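Local coordinates for uncharacterized protein (Leishmania major, PDB 2B4W), which is of unknown function but adopts what appears to be a five-bladed beta-propeller, the architecture of its relatives in the beta-fructosidase clan, at residues I206-Y211 / C263-G268; V223-A228 / A241-T246; D134-Q139 / G190-A195; D29-S34 / V283-E288; Y46-K51 / L81-I86. All coordinates share one frame; numbering follows the deposited sequence.

In the fold
The chain, apparently a five-bladed beta-propeller, illustrates how blades are joined at their seams. Following it from the N terminus, residues 29-34 open contact 4, which closes only at 283-288, where the last blade meets the first; every other contact is nested inside this long loop. Contact 5 (46-51 with 81-86) closes first and joins the first blade to the next. Contact 3 (134-139 with 190-195) follows in series, bringing together the inner strands of two blades. Contact 1 (206-211 with 263-268) then spans the seam to the closing blade, and within its loop lies contact 2 (223-228 with 241-246), a hairpin inside one blade. No two loops cross.

Contact 1: residues I206-Y211 / C263-G268; sequences IGHYSY and CVFASG
At a seam between two blades of the apparent propeller, His208 and Phe265 belong to strands that run side by side without sharing a hydrogen bond: strand 203-211, second in its blade, and strand 264-271, the inner strand of the next. Their short segments run antiparallel (169° between directions), yet contact is made by side chains. The rings of His208 and Phe265 lie beside each other and point the same way, their planes tilted by 38°. Phe265 CE2 sits over one face of the imidazole, displaced toward its rim, and comes 3.5 Å from His208 CE1. The imidazole reaches this place because His208 CG lies between the backbone N and the carbonyl carbon (chi1 63°). Farther along, Ala266 CB approaches Gly207 O at 3.3 Å and Ile206 CG2 at 3.8 Å; that methyl group is the branch of Ile206 anti to the backbone N. The polar end of His208 is engaged by Asn193, whose OD1 is hydrogen-bonded to ND1, and the Tyr224 ring also packs nearly parallel to the imidazole. The chemistry implies a seam closed by van der Waals and aromatic packing, with the bond at ND1 restraining the rotation of the histidine ring that Phe265 covers.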
# COMPACT_ATOMS: atom_id res chain seq x y z
N ILE A 206 -0.31 0.45 7.60
CA ILE A 206 -0.54 -0.87 7.03
C ILE A 206 0.62 -1.19 6.11
O ILE A 206 0.93 -0.40 5.21
CB ILE A 206 -1.87 -0.92 6.26
CG1 ILE A 206 -3.08 -0.60 7.16
CG2 ILE A 206 -2.07 -2.24 5.53
CD1 ILE A 206 -3.23 -1.61 8.28
N GLY A 207 1.31 -2.32 6.28
CA GLY A 207 2.42 -2.59 5.36
C GLY A 207 2.75 -4.05 5.21
O GLY A 207 1.89 -4.91 5.37
N HIS A 208 4.01 -4.34 4.92
CA HIS A 208 4.46 -5.71 4.72
C HIS A 208 5.67 -6.02 5.59
O HIS A 208 6.52 -5.15 5.78
CB HIS A 208 4.77 -5.99 3.25
CG HIS A 208 5.84 -5.28 2.51
ND1 HIS A 208 5.72 -4.02 1.98
CD2 HIS A 208 7.09 -5.70 2.15
CE1 HIS A 208 6.84 -3.68 1.36
NE2 HIS A 208 7.69 -4.68 1.45
N TYR A 209 5.69 -7.25 6.10
CA TYR A 209 6.85 -7.75 6.85
C TYR A 209 7.34 -8.96 6.05
O TYR A 209 6.53 -9.78 5.62
CB TYR A 209 6.58 -8.08 8.30
CG TYR A 209 7.80 -8.09 9.19
CD1 TYR A 209 8.65 -9.19 9.25
CD2 TYR A 209 8.13 -6.99 9.97
CE1 TYR A 209 9.77 -9.19 10.06
CE2 TYR A 209 9.25 -6.98 10.79
CZ TYR A 209 10.07 -8.09 10.83
OH TYR A 209 11.19 -8.08 11.65
N SER A 210 8.65 -9.00 5.82
CA SER A 210 9.20 -9.99 4.90
C SER A 210 10.41 -10.68 5.52
O SER A 210 11.20 -10.07 6.24
CB SER A 210 9.56 -9.35 3.57
OG SER A 210 8.65 -8.37 3.10
N TYR A 211 10.54 -11.97 5.20
CA TYR A 211 11.76 -12.68 5.61
C TYR A 211 12.04 -13.94 4.79
O TYR A 211 11.19 -14.56 4.15
CB TYR A 211 11.68 -13.04 7.09
CG TYR A 211 10.43 -13.79 7.49
CD1 TYR A 211 9.21 -13.15 7.61
CD2 TYR A 211 10.48 -15.16 7.74
CE1 TYR A 211 8.07 -13.84 7.98
CE2 TYR A 211 9.35 -15.85 8.11
CZ TYR A 211 8.15 -15.20 8.23
OH TYR A 211 7.03 -15.92 8.60
N CYS A 263 3.45 -15.24 0.12
CA CYS A 263 3.57 -13.81 -0.07
C CYS A 263 2.27 -13.03 -0.21
O CYS A 263 1.51 -13.34 -1.12
CB CYS A 263 4.40 -13.54 -1.34
SG CYS A 263 4.55 -11.78 -1.79
N VAL A 264 2.00 -12.02 0.62
CA VAL A 264 0.95 -11.04 0.37
C VAL A 264 1.51 -9.63 0.61
O VAL A 264 2.24 -9.41 1.55
CB VAL A 264 -0.31 -11.16 1.23
CG1 VAL A 264 -1.19 -12.32 0.75
CG2 VAL A 264 0.09 -11.29 2.68
N PHE A 265 1.15 -8.70 -0.26
CA PHE A 265 1.76 -7.37 -0.20
C PHE A 265 0.66 -6.33 -0.09
O PHE A 265 -0.05 -6.14 -1.08
CB PHE A 265 2.57 -7.25 -1.49
CG PHE A 265 3.28 -5.94 -1.74
CD1 PHE A 265 2.60 -4.89 -2.34
CD2 PHE A 265 4.61 -5.77 -1.38
CE1 PHE A 265 3.24 -3.70 -2.57
CE2 PHE A 265 5.26 -4.57 -1.62
CZ PHE A 265 4.58 -3.52 -2.22
N ALA A 266 0.56 -5.75 1.09
CA ALA A 266 -0.52 -4.88 1.52
C ALA A 266 -0.82 -3.74 0.56
O ALA A 266 0.07 -3.07 0.03
CB ALA A 266 -0.21 -4.30 2.91
N SER A 267 -2.11 -3.52 0.33
CA SER A 267 -2.55 -2.37 -0.47
C SER A 267 -3.04 -1.24 0.44
O SER A 267 -2.55 -0.12 0.38
CB SER A 267 -3.64 -2.79 -1.45
OG SER A 267 -3.17 -3.82 -2.30
N GLY A 268 -3.99 -1.57 1.30
CA GLY A 268 -4.43 -0.69 2.38
C GLY A 268 -5.73 -1.16 3.00
O GLY A 268 -6.34 -2.17 2.59

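Contact 2: residues V223-A228 / A241-T246; sequences VYVNYA and AKIIGT
Ile244 and Gly245 both face the single residue Asn226, a classic beta bulge that shifts the register by one in an antiparallel hairpin. The hairpin, strands 223-231 and 238-245, forms the outer part of a blade of the apparent propeller. Asn226 engages both bulge residues through its backbone: its N donates to Gly245 O (2.7 Å) and its O accepts from Ile244 N (2.9 Å). In each of these bonds the donor stands well above the carbonyl plane. Gly245 has no side chain here, and Asn226 OD1 comes within 3.3 Å of its CA. The amide itself is held by other strands and loops, with OD1 bonded to Tyr250 and ND2 to Ser281. Beyond the bulge Ala228 and Lys242 form a hydrogen-bonded pair, with Ala228 N to Lys242 O and Lys242 N to Ala228 O both 2.9 Å. Tyr227 extends its ring beside the backbone of the facing strand, CG anti to its own N (chi1 -157°), and Lys242 N lies over one face near the rim. Tyr227 OH ends 3.5 Å from Ala241 CB. The side chains of Val225 and Ile243 cross at about a right angle, CG2 against CG2. Ala228 CB meets Ile244 CD1 at 3.9 Å.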
# COMPACT_ATOMS: atom_id res chain seq x y z
N VAL A 223 8.73 -15.02 2.33
CA VAL A 223 7.52 -14.84 3.11
C VAL A 223 7.16 -13.36 3.23
O VAL A 223 8.00 -12.63 3.75
CB VAL A 223 7.64 -15.38 4.55
CG1 VAL A 223 6.40 -14.98 5.34
CG2 VAL A 223 7.82 -16.89 4.59
N TYR A 224 5.98 -12.99 2.75
CA TYR A 224 5.45 -11.63 2.89
C TYR A 224 4.10 -11.72 3.61
O TYR A 224 3.16 -12.37 3.15
CB TYR A 224 5.30 -10.91 1.56
CG TYR A 224 6.53 -10.34 0.91
CD1 TYR A 224 7.65 -11.14 0.63
CD2 TYR A 224 6.60 -9.00 0.54
CE1 TYR A 224 8.78 -10.61 0.03
CE2 TYR A 224 7.73 -8.46 -0.06
CZ TYR A 224 8.82 -9.28 -0.31
OH TYR A 224 9.95 -8.75 -0.91
N VAL A 225 4.01 -11.08 4.78
CA VAL A 225 2.71 -11.03 5.45
C VAL A 225 2.21 -9.60 5.58
O VAL A 225 2.92 -8.61 5.47
CB VAL A 225 2.72 -11.66 6.86
CG1 VAL A 225 3.55 -12.93 6.87
CG2 VAL A 225 3.23 -10.65 7.87
N ASN A 226 0.90 -9.48 5.80
CA ASN A 226 0.32 -8.15 5.95
C ASN A 226 0.59 -7.72 7.38
O ASN A 226 0.36 -8.52 8.29
CB ASN A 226 -1.16 -8.15 5.68
CG ASN A 226 -1.64 -8.58 4.32
OD1 ASN A 226 -2.61 -9.34 4.23
ND2 ASN A 226 -1.04 -8.13 3.24
N TYR A 227 1.07 -6.50 7.56
CA TYR A 227 1.57 -6.02 8.84
C TYR A 227 1.02 -4.67 9.24
O TYR A 227 0.82 -3.77 8.43
CB TYR A 227 3.10 -5.95 8.73
CG TYR A 227 3.88 -6.01 10.01
CD1 TYR A 227 4.01 -7.19 10.72
CD2 TYR A 227 4.50 -4.87 10.50
CE1 TYR A 227 4.74 -7.21 11.90
CE2 TYR A 227 5.22 -4.88 11.67
CZ TYR A 227 5.33 -6.07 12.36
OH TYR A 227 6.06 -6.08 13.53
N ALA A 228 0.74 -4.47 10.54
CA ALA A 228 0.28 -3.17 11.02
C ALA A 228 1.11 -2.76 12.22
O ALA A 228 1.57 -3.62 12.97
CB ALA A 228 -1.19 -3.16 11.40
N ALA A 241 2.30 -3.38 17.04
CA ALA A 241 2.73 -4.16 15.88
C ALA A 241 2.05 -5.53 15.82
O ALA A 241 1.81 -6.18 16.84
CB ALA A 241 4.24 -4.34 15.91
N LYS A 242 1.73 -5.99 14.61
CA LYS A 242 0.99 -7.25 14.53
C LYS A 242 0.84 -7.72 13.10
O LYS A 242 0.88 -6.92 12.16
CB LYS A 242 -0.38 -7.06 15.18
CG LYS A 242 -1.08 -5.77 14.79
CD LYS A 242 -2.41 -5.67 15.55
CE LYS A 242 -2.41 -4.41 16.41
NZ LYS A 242 -3.18 -4.59 17.67
N ILE A 243 0.68 -9.03 12.95
CA ILE A 243 0.35 -9.60 11.66
C ILE A 243 -1.18 -9.48 11.53
O ILE A 243 -1.87 -9.78 12.50
CB ILE A 243 0.74 -11.07 11.46
CG1 ILE A 243 2.23 -11.39 11.59
CG2 ILE A 243 0.21 -11.57 10.12
CD1 ILE A 243 2.51 -12.87 11.77
N ILE A 244 -1.62 -9.03 10.37
CA ILE A 244 -3.07 -8.88 10.13
C ILE A 244 -3.59 -9.71 8.98
O ILE A 244 -4.80 -9.92 8.82
CB ILE A 244 -3.43 -7.39 9.91
CG1 ILE A 244 -2.75 -6.73 8.72
CG2 ILE A 244 -3.16 -6.62 11.21
CD1 ILE A 244 -3.05 -5.23 8.63
N GLY A 245 -2.70 -10.25 8.16
CA GLY A 245 -2.98 -11.09 7.03
C GLY A 245 -1.78 -11.87 6.53
O GLY A 245 -0.62 -11.51 6.64
N THR A 246 -2.11 -13.00 5.93
CA THR A 246 -1.22 -13.86 5.18
C THR A 246 -1.99 -14.43 3.99
O THR A 246 -3.20 -14.22 3.85
CB THR A 246 -0.69 -15.04 6.01
OG1 THR A 246 -1.85 -15.76 6.45
CG2 THR A 246 0.04 -14.62 7.27

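Contact 3: residues D134-Q139 / G190-A195; sequences DIRVLQ and GGVNQA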
# COMPACT_ATOMS: atom_id res chain seq x y z
N ASP A 134 8.97 1.75 -2.12
CA ASP A 134 8.25 1.63 -0.86
C ASP A 134 8.31 2.88 0.00
O ASP A 134 8.26 2.79 1.23
CB ASP A 134 8.80 0.40 -0.10
CG ASP A 134 8.61 -0.85 -0.92
OD1 ASP A 134 7.74 -0.86 -1.81
OD2 ASP A 134 9.31 -1.87 -0.72
N ILE A 135 8.36 4.06 -0.60
CA ILE A 135 8.24 5.39 -0.02
C ILE A 135 6.77 5.84 -0.01
O ILE A 135 6.11 5.72 -1.05
CB ILE A 135 9.04 6.46 -0.78
CG1 ILE A 135 10.54 6.15 -0.94
CG2 ILE A 135 8.81 7.83 -0.11
CD1 ILE A 135 11.19 6.57 -2.24
N ARG A 136 6.31 6.30 1.15
CA ARG A 136 4.93 6.65 1.43
C ARG A 136 4.78 7.93 2.25
O ARG A 136 5.62 8.33 3.05
CB ARG A 136 4.19 5.56 2.24
CG ARG A 136 4.04 4.21 1.58
CD ARG A 136 3.49 4.35 0.18
NE ARG A 136 3.28 3.07 -0.50
CZ ARG A 136 4.11 2.49 -1.36
NH1 ARG A 136 5.27 3.02 -1.72
NH2 ARG A 136 3.78 1.33 -1.90
N VAL A 137 3.62 8.57 2.04
CA VAL A 137 3.36 9.81 2.77
C VAL A 137 1.94 9.84 3.31
O VAL A 137 1.12 9.05 2.87
CB VAL A 137 3.53 11.05 1.87
CG1 VAL A 137 4.88 11.04 1.17
CG2 VAL A 137 2.42 11.15 0.82
N LEU A 138 1.76 10.81 4.19
CA LEU A 138 0.47 11.25 4.66
C LEU A 138 0.54 12.67 5.26
O LEU A 138 1.58 13.20 5.62
CB LEU A 138 -0.15 10.34 5.70
CG LEU A 138 0.28 10.13 7.14
CD1 LEU A 138 0.11 11.21 8.16
CD2 LEU A 138 -0.62 8.99 7.69
N GLN A 139 -0.66 13.21 5.41
CA GLN A 139 -0.85 14.47 6.11
C GLN A 139 -1.07 14.24 7.60
O GLN A 139 -1.97 13.45 7.94
CB GLN A 139 -2.06 15.20 5.52
CG GLN A 139 -2.25 16.58 6.16
CD GLN A 139 -2.63 17.54 5.04
OE1 GLN A 139 -3.42 17.13 4.19
NE2 GLN A 139 -2.07 18.74 5.05
N GLY A 190 10.81 -5.13 4.78
CA GLY A 190 9.41 -4.74 4.82
C GLY A 190 9.26 -3.31 4.30
O GLY A 190 10.17 -2.77 3.67
N GLY A 191 8.09 -2.76 4.58
CA GLY A 191 7.60 -1.50 4.08
C GLY A 191 6.21 -1.13 4.55
O GLY A 191 5.37 -1.96 4.89
N VAL A 192 5.99 0.18 4.58
CA VAL A 192 4.70 0.80 4.75
C VAL A 192 4.07 0.85 3.36
O VAL A 192 4.73 1.17 2.39
CB VAL A 192 4.78 2.20 5.36
CG1 VAL A 192 3.40 2.86 5.36
CG2 VAL A 192 5.34 2.15 6.78
N ASN A 193 2.80 0.50 3.28
CA ASN A 193 2.08 0.50 2.01
C ASN A 193 1.00 1.58 2.05
O ASN A 193 0.73 2.23 1.05
CB ASN A 193 1.47 -0.87 1.74
CG ASN A 193 2.53 -1.88 1.31
OD1 ASN A 193 3.08 -2.60 2.13
ND2 ASN A 193 2.80 -1.86 0.01
N GLN A 194 0.37 1.76 3.21
CA GLN A 194 -0.60 2.83 3.39
C GLN A 194 -0.53 3.29 4.85
O GLN A 194 -0.66 2.45 5.76
CB GLN A 194 -2.00 2.39 2.98
CG GLN A 194 -3.05 3.50 2.87
CD GLN A 194 -2.79 4.33 1.63
OE1 GLN A 194 -2.28 3.82 0.63
NE2 GLN A 194 -3.11 5.62 1.66
N ALA A 195 -0.33 4.60 5.01
CA ALA A 195 -0.38 5.30 6.28
C ALA A 195 -1.67 6.10 6.46
O ALA A 195 -2.25 6.71 5.57
CB ALA A 195 0.82 6.22 6.47
O HOH W 1 8.09 2.30 3.96
O HOH W 2 1.11 -0.21 -1.86
O HOH W 3 0.72 6.31 2.83
O HOH W 4 -1.83 8.51 3.37
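Arg136 lays its guanidinium beneath the carbonyl of Val192, whose O stands 3.7 Å from the guanidinium plane and toward its rim. The same oxygen lies 3.2 Å from Arg136 CG. The chain of the arginine is bent at chi2 (-50°), which folds CD back from a straight course, and its NE donates to Asn193 O at 3.1 Å. That acceptor lies close to the guanidinium plane, whereas the donor stands above the plane of the Asn193 carbonyl. Two further N-H groups complete the grip: NH1 bonds to Ile135 O of its own segment at 2.9 Å, and NH2 reaches a water that also accepts from Asn193 ND2; Asn193 OD1 is hydrogen-bonded to His208 ND1. With Tyr85 packed against it in a cation-pi contact, the guanidinium is fixed both in position and in rotation.

Strands 136-139 and 188-198 are the inner strands of adjacent blades of the apparent propeller. No backbone bond joins these segments directly; waters bridge them. Three more waters link the backbones: one donates to Asp134 O (2.8 Å) and accepts from Val192 N, while the Asp134 carboxylate is salt-bridged to Arg150. Another donates to Val137 O (2.8 Å) and accepts from Ala195 N; the last donates to both Val137 O and Ala195 O. One carbonyl oxygen, that of Val137, thus receives two waters. Next to this polar patch the contact turns apolar and tight: Leu138 CG lies between the backbone N and the carbonyl carbon (chi1 71°), and CD2 presses to 3.4 Å from Ala195 CB.

Contact 4: residues D29-S34 / V283-E288; sequences DVYNCS and VGDSHE
Asp285 opens the contact by placing its carbonyl over the Tyr31 ring: Asp285 O stands 3.2 Å above the ring plane, over its centre. Tyr31 CG, set between its backbone N and carbonyl carbon (chi1 63°), brings the ring under this oxygen, and the phenol OH is hydrogen-bonded to Glu50. Waters link Asp285 further. One molecule donates to Asn32 OD1 and Asp285 OD1 while accepting from Asp285 N, and another donates to Asp285 O and Asp29 OD2. At Ser286 the carbonyl O turns toward Asp29 and comes 3.4 Å from OD1, two acceptors that a water reconciles by donating to both; the Asp29 carboxylate is also salt-bridged to Arg52. Ser286 OG accepts from His287 ND1 at 2.7 Å. Ser286 and His287 together face Val283, a classic beta bulge at the start of strand 287-293, and Val283 O accepts from both of their N-H groups. This strand belongs to the closing blade of the apparent propeller and strand 29-31 to the first, so the segments appear to meet at the seam between them, beside the pairing of strands 16-23 and 287-293. His287 O lies 3.3 Å from Tyr31 CB. Glu288 follows, its chain bent at chi2 (63°): OE1 accepts from Cys33 N at 3.0 Å, met from above the carboxylate plane, and OE2 bonds to Ser267. Cys33 SG rests 3.4 Å from Glu288 CG.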
# COMPACT_ATOMS: atom_id res chain seq x y z
N ASP A 29 -2.28 -10.44 -15.31
CA ASP A 29 -2.46 -10.46 -13.87
C ASP A 29 -2.65 -8.99 -13.43
O ASP A 29 -2.14 -8.08 -14.09
CB ASP A 29 -1.28 -11.04 -13.12
CG ASP A 29 -1.21 -12.55 -13.11
OD1 ASP A 29 -2.25 -13.18 -13.38
OD2 ASP A 29 -0.13 -13.09 -12.83
N VAL A 30 -3.35 -8.81 -12.34
CA VAL A 30 -3.54 -7.52 -11.70
C VAL A 30 -3.27 -7.72 -10.21
O VAL A 30 -3.90 -8.60 -9.64
CB VAL A 30 -4.95 -6.95 -11.88
CG1 VAL A 30 -5.02 -5.61 -11.14
CG2 VAL A 30 -5.30 -6.79 -13.35
N TYR A 31 -2.36 -6.96 -9.63
CA TYR A 31 -1.95 -7.23 -8.26
C TYR A 31 -1.31 -5.95 -7.70
O TYR A 31 -1.35 -4.98 -8.43
CB TYR A 31 -1.03 -8.42 -8.17
CG TYR A 31 0.30 -8.37 -8.86
CD1 TYR A 31 0.45 -8.54 -10.23
CD2 TYR A 31 1.44 -8.15 -8.11
CE1 TYR A 31 1.71 -8.49 -10.79
CE2 TYR A 31 2.70 -8.09 -8.66
CZ TYR A 31 2.82 -8.26 -10.03
OH TYR A 31 4.08 -8.20 -10.58
N ASN A 32 -0.84 -6.05 -6.47
CA ASN A 32 -0.30 -4.97 -5.67
C ASN A 32 -0.97 -3.63 -6.01
O ASN A 32 -0.36 -2.67 -6.48
CB ASN A 32 1.21 -4.90 -5.86
CG ASN A 32 1.90 -6.15 -5.34
OD1 ASN A 32 1.29 -7.03 -4.74
ND2 ASN A 32 3.20 -6.21 -5.57
N CYS A 33 -2.27 -3.60 -5.77
CA CYS A 33 -3.08 -2.42 -6.10
C CYS A 33 -2.81 -1.29 -5.13
O CYS A 33 -2.20 -1.49 -4.07
CB CYS A 33 -4.54 -2.83 -6.06
SG CYS A 33 -5.01 -3.97 -7.40
N SER A 34 -3.30 -0.10 -5.47
CA SER A 34 -3.39 0.94 -4.45
C SER A 34 -4.49 0.59 -3.46
O SER A 34 -5.27 -0.35 -3.67
CB SER A 34 -3.72 2.31 -5.04
OG SER A 34 -4.94 2.30 -5.73
N VAL A 283 -1.73 -10.55 -3.76
CA VAL A 283 -1.67 -11.95 -3.38
C VAL A 283 -0.76 -12.74 -4.32
O VAL A 283 -1.02 -12.77 -5.53
CB VAL A 283 -3.10 -12.53 -3.39
CG1 VAL A 283 -3.06 -14.02 -3.12
CG2 VAL A 283 -3.99 -11.81 -2.38
N GLY A 284 0.30 -13.36 -3.82
CA GLY A 284 1.19 -14.17 -4.65
C GLY A 284 1.82 -13.48 -5.83
O GLY A 284 2.31 -14.17 -6.74
N ASP A 285 1.83 -12.16 -5.88
CA ASP A 285 2.28 -11.33 -6.99
C ASP A 285 1.51 -11.68 -8.26
O ASP A 285 2.00 -11.48 -9.38
CB ASP A 285 3.78 -11.42 -7.27
CG ASP A 285 4.58 -10.41 -6.47
OD1 ASP A 285 4.08 -9.86 -5.46
OD2 ASP A 285 5.75 -10.14 -6.82
N SER A 286 0.29 -12.17 -8.09
CA SER A 286 -0.57 -12.49 -9.23
C SER A 286 -2.02 -12.06 -9.15
O SER A 286 -2.68 -11.92 -10.20
CB SER A 286 -0.55 -14.02 -9.40
OG SER A 286 -1.16 -14.68 -8.30
N HIS A 287 -2.56 -11.88 -7.94
CA HIS A 287 -3.96 -11.51 -7.74
C HIS A 287 -4.07 -10.38 -6.72
O HIS A 287 -3.08 -10.02 -6.08
CB HIS A 287 -4.81 -12.69 -7.26
CG HIS A 287 -4.97 -13.86 -8.18
ND1 HIS A 287 -3.90 -14.67 -8.53
CD2 HIS A 287 -6.03 -14.41 -8.82
CE1 HIS A 287 -4.29 -15.65 -9.34
NE2 HIS A 287 -5.59 -15.52 -9.54
N GLU A 288 -5.27 -9.84 -6.57
CA GLU A 288 -5.59 -8.85 -5.54
C GLU A 288 -6.68 -9.45 -4.65
O GLU A 288 -7.69 -9.91 -5.17
CB GLU A 288 -6.01 -7.52 -6.16
CG GLU A 288 -6.14 -6.32 -5.26
CD GLU A 288 -4.91 -5.81 -4.55
OE1 GLU A 288 -3.77 -6.07 -5.01
OE2 GLU A 288 -5.06 -5.11 -3.50
O HOH W 5 2.09 -11.67 -12.33
O HOH W 6 -4.63 -12.66 -11.87
O HOH W 7 6.11 -9.17 -9.69
O HOH W 8 1.50 -9.81 -3.98
O HOH W 9 5.55 -7.85 -3.85

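Contact 5: residues Y46-K51 / L81-I86; sequences YGRVEK and LEDPYI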
# COMPACT_ATOMS: atom_id res chain seq x y z
N TYR A 46 -6.29 1.67 -8.41
CA TYR A 46 -5.20 1.49 -9.36
C TYR A 46 -4.62 0.09 -9.19
O TYR A 46 -4.44 -0.37 -8.07
CB TYR A 46 -4.06 2.49 -9.17
CG TYR A 46 -4.44 3.92 -9.43
CD1 TYR A 46 -4.52 4.45 -10.71
CD2 TYR A 46 -4.72 4.74 -8.34
CE1 TYR A 46 -4.87 5.78 -10.93
CE2 TYR A 46 -5.07 6.05 -8.55
CZ TYR A 46 -5.14 6.56 -9.83
OH TYR A 46 -5.50 7.88 -9.94
N GLY A 47 -4.31 -0.57 -10.29
CA GLY A 47 -3.69 -1.88 -10.24
C GLY A 47 -2.42 -1.95 -11.08
O GLY A 47 -2.23 -1.24 -12.08
N ARG A 48 -1.56 -2.84 -10.62
CA ARG A 48 -0.34 -3.18 -11.35
C ARG A 48 -0.70 -4.33 -12.28
O ARG A 48 -1.21 -5.36 -11.81
CB ARG A 48 0.79 -3.51 -10.40
CG ARG A 48 2.01 -4.22 -10.90
CD ARG A 48 2.89 -4.77 -9.77
NE ARG A 48 4.15 -5.22 -10.30
CZ ARG A 48 5.33 -5.44 -9.81
NH1 ARG A 48 5.66 -5.32 -8.54
NH2 ARG A 48 6.28 -5.84 -10.66
N VAL A 49 -0.56 -4.11 -13.55
CA VAL A 49 -0.92 -4.97 -14.65
C VAL A 49 0.33 -5.51 -15.37
O VAL A 49 1.16 -4.81 -15.94
CB VAL A 49 -1.83 -4.24 -15.64
CG1 VAL A 49 -2.43 -5.23 -16.63
CG2 VAL A 49 -2.91 -3.53 -14.84
N GLU A 50 0.45 -6.83 -15.31
CA GLU A 50 1.61 -7.53 -15.85
C GLU A 50 1.23 -8.97 -16.16
O GLU A 50 0.43 -9.60 -15.47
CB GLU A 50 2.74 -7.39 -14.85
CG GLU A 50 4.03 -8.14 -15.15
CD GLU A 50 5.03 -7.92 -14.03
OE1 GLU A 50 4.95 -8.62 -13.01
OE2 GLU A 50 5.91 -7.05 -14.15
N LYS A 51 1.82 -9.43 -17.25
CA LYS A 51 1.82 -10.81 -17.73
C LYS A 51 2.42 -11.73 -16.69
O LYS A 51 3.47 -11.47 -16.09
CB LYS A 51 2.61 -10.88 -19.04
CG LYS A 51 1.70 -10.92 -20.26
CD LYS A 51 2.38 -11.35 -21.55
CE LYS A 51 3.21 -12.61 -21.53
NZ LYS A 51 2.86 -13.68 -22.49
N LEU A 81 4.61 2.26 -14.50
CA LEU A 81 5.07 2.01 -13.15
C LEU A 81 4.58 0.65 -12.66
O LEU A 81 3.69 0.08 -13.29
CB LEU A 81 4.55 3.10 -12.19
CG LEU A 81 4.74 4.56 -12.55
CD1 LEU A 81 3.69 5.45 -11.89
CD2 LEU A 81 6.14 5.04 -12.18
N GLU A 82 5.15 0.20 -11.56
CA GLU A 82 4.77 -0.89 -10.70
C GLU A 82 4.19 -0.40 -9.37
O GLU A 82 4.45 0.73 -8.97
CB GLU A 82 5.96 -1.81 -10.37
CG GLU A 82 6.84 -2.13 -11.58
CD GLU A 82 7.98 -3.07 -11.25
OE1 GLU A 82 8.45 -3.09 -10.08
OE2 GLU A 82 8.40 -3.79 -12.18
N ASP A 83 3.46 -1.26 -8.68
CA ASP A 83 2.99 -1.06 -7.31
C ASP A 83 2.47 0.35 -7.04
O ASP A 83 3.13 1.10 -6.31
CB ASP A 83 4.12 -1.32 -6.33
CG ASP A 83 4.71 -2.71 -6.51
OD1 ASP A 83 4.04 -3.51 -7.19
OD2 ASP A 83 5.82 -2.95 -5.98
N PRO A 84 1.32 0.68 -7.60
CA PRO A 84 0.80 2.04 -7.41
C PRO A 84 0.31 2.27 -5.97
O PRO A 84 0.04 1.33 -5.22
CB PRO A 84 -0.35 2.12 -8.39
CG PRO A 84 -0.74 0.71 -8.65
CD PRO A 84 0.44 -0.17 -8.41
N TYR A 85 0.23 3.52 -5.54
CA TYR A 85 -0.09 3.90 -4.17
C TYR A 85 -0.57 5.36 -4.11
O TYR A 85 -0.14 6.21 -4.87
CB TYR A 85 1.04 3.73 -3.17
CG TYR A 85 2.35 4.41 -3.42
CD1 TYR A 85 3.27 3.79 -4.27
CD2 TYR A 85 2.69 5.63 -2.85
CE1 TYR A 85 4.49 4.39 -4.52
CE2 TYR A 85 3.91 6.23 -3.11
CZ TYR A 85 4.81 5.59 -3.95
OH TYR A 85 6.04 6.14 -4.24
N ILE A 86 -1.47 5.61 -3.16
CA ILE A 86 -2.11 6.91 -3.12
C ILE A 86 -2.15 7.48 -1.70
O ILE A 86 -2.04 6.78 -0.70
CB ILE A 86 -3.56 6.93 -3.64
CG1 ILE A 86 -4.49 5.94 -2.91
CG2 ILE A 86 -3.65 6.74 -5.14
CD1 ILE A 86 -5.94 6.11 -3.32
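Asp83 OD1 is gripped by two donors: Arg48 NH1, at 2.8 Å, and Asn32 ND2 from a neighbouring loop. The bond from Arg48 arrives on the syn side of the carboxylate and is also a salt bridge, the core of a network that includes Glu82. It lies at a seam of the apparent propeller, where strand 42-50, second in its blade, runs antiparallel to strand 84-89, the inner strand of the next. Arg48 is fully extended from CG to NE, with CG anti to the backbone N (chi1 165°), and runs alongside both acids. Glu82 binds it in another way. The Glu82 carboxylate stacks on the guanidinium, planes 28° apart, and Glu82 CB lies 3.7 Å above the centre of that group. Glu82 OE2 is 3.3 Å from Arg48 NH2 but well out of the plane, so the attraction is between charges and no N-H points at it. One guanidinium thus meets two carboxylates, Glu82 over a face and Asp83 at the edge. Close by, Asp83 N is buried and has no hydrogen-bonding partner. Pro84 turns its ring toward strand 42-50, CD 3.9 Å from Arg48 CB and CG 3.8 Å from Tyr46 CB. Tyr46, whose OH is bonded to Pro119, crosses Ile86 at about a right angle, with Tyr46 CE2 3.8 Å from Ile86 CG2.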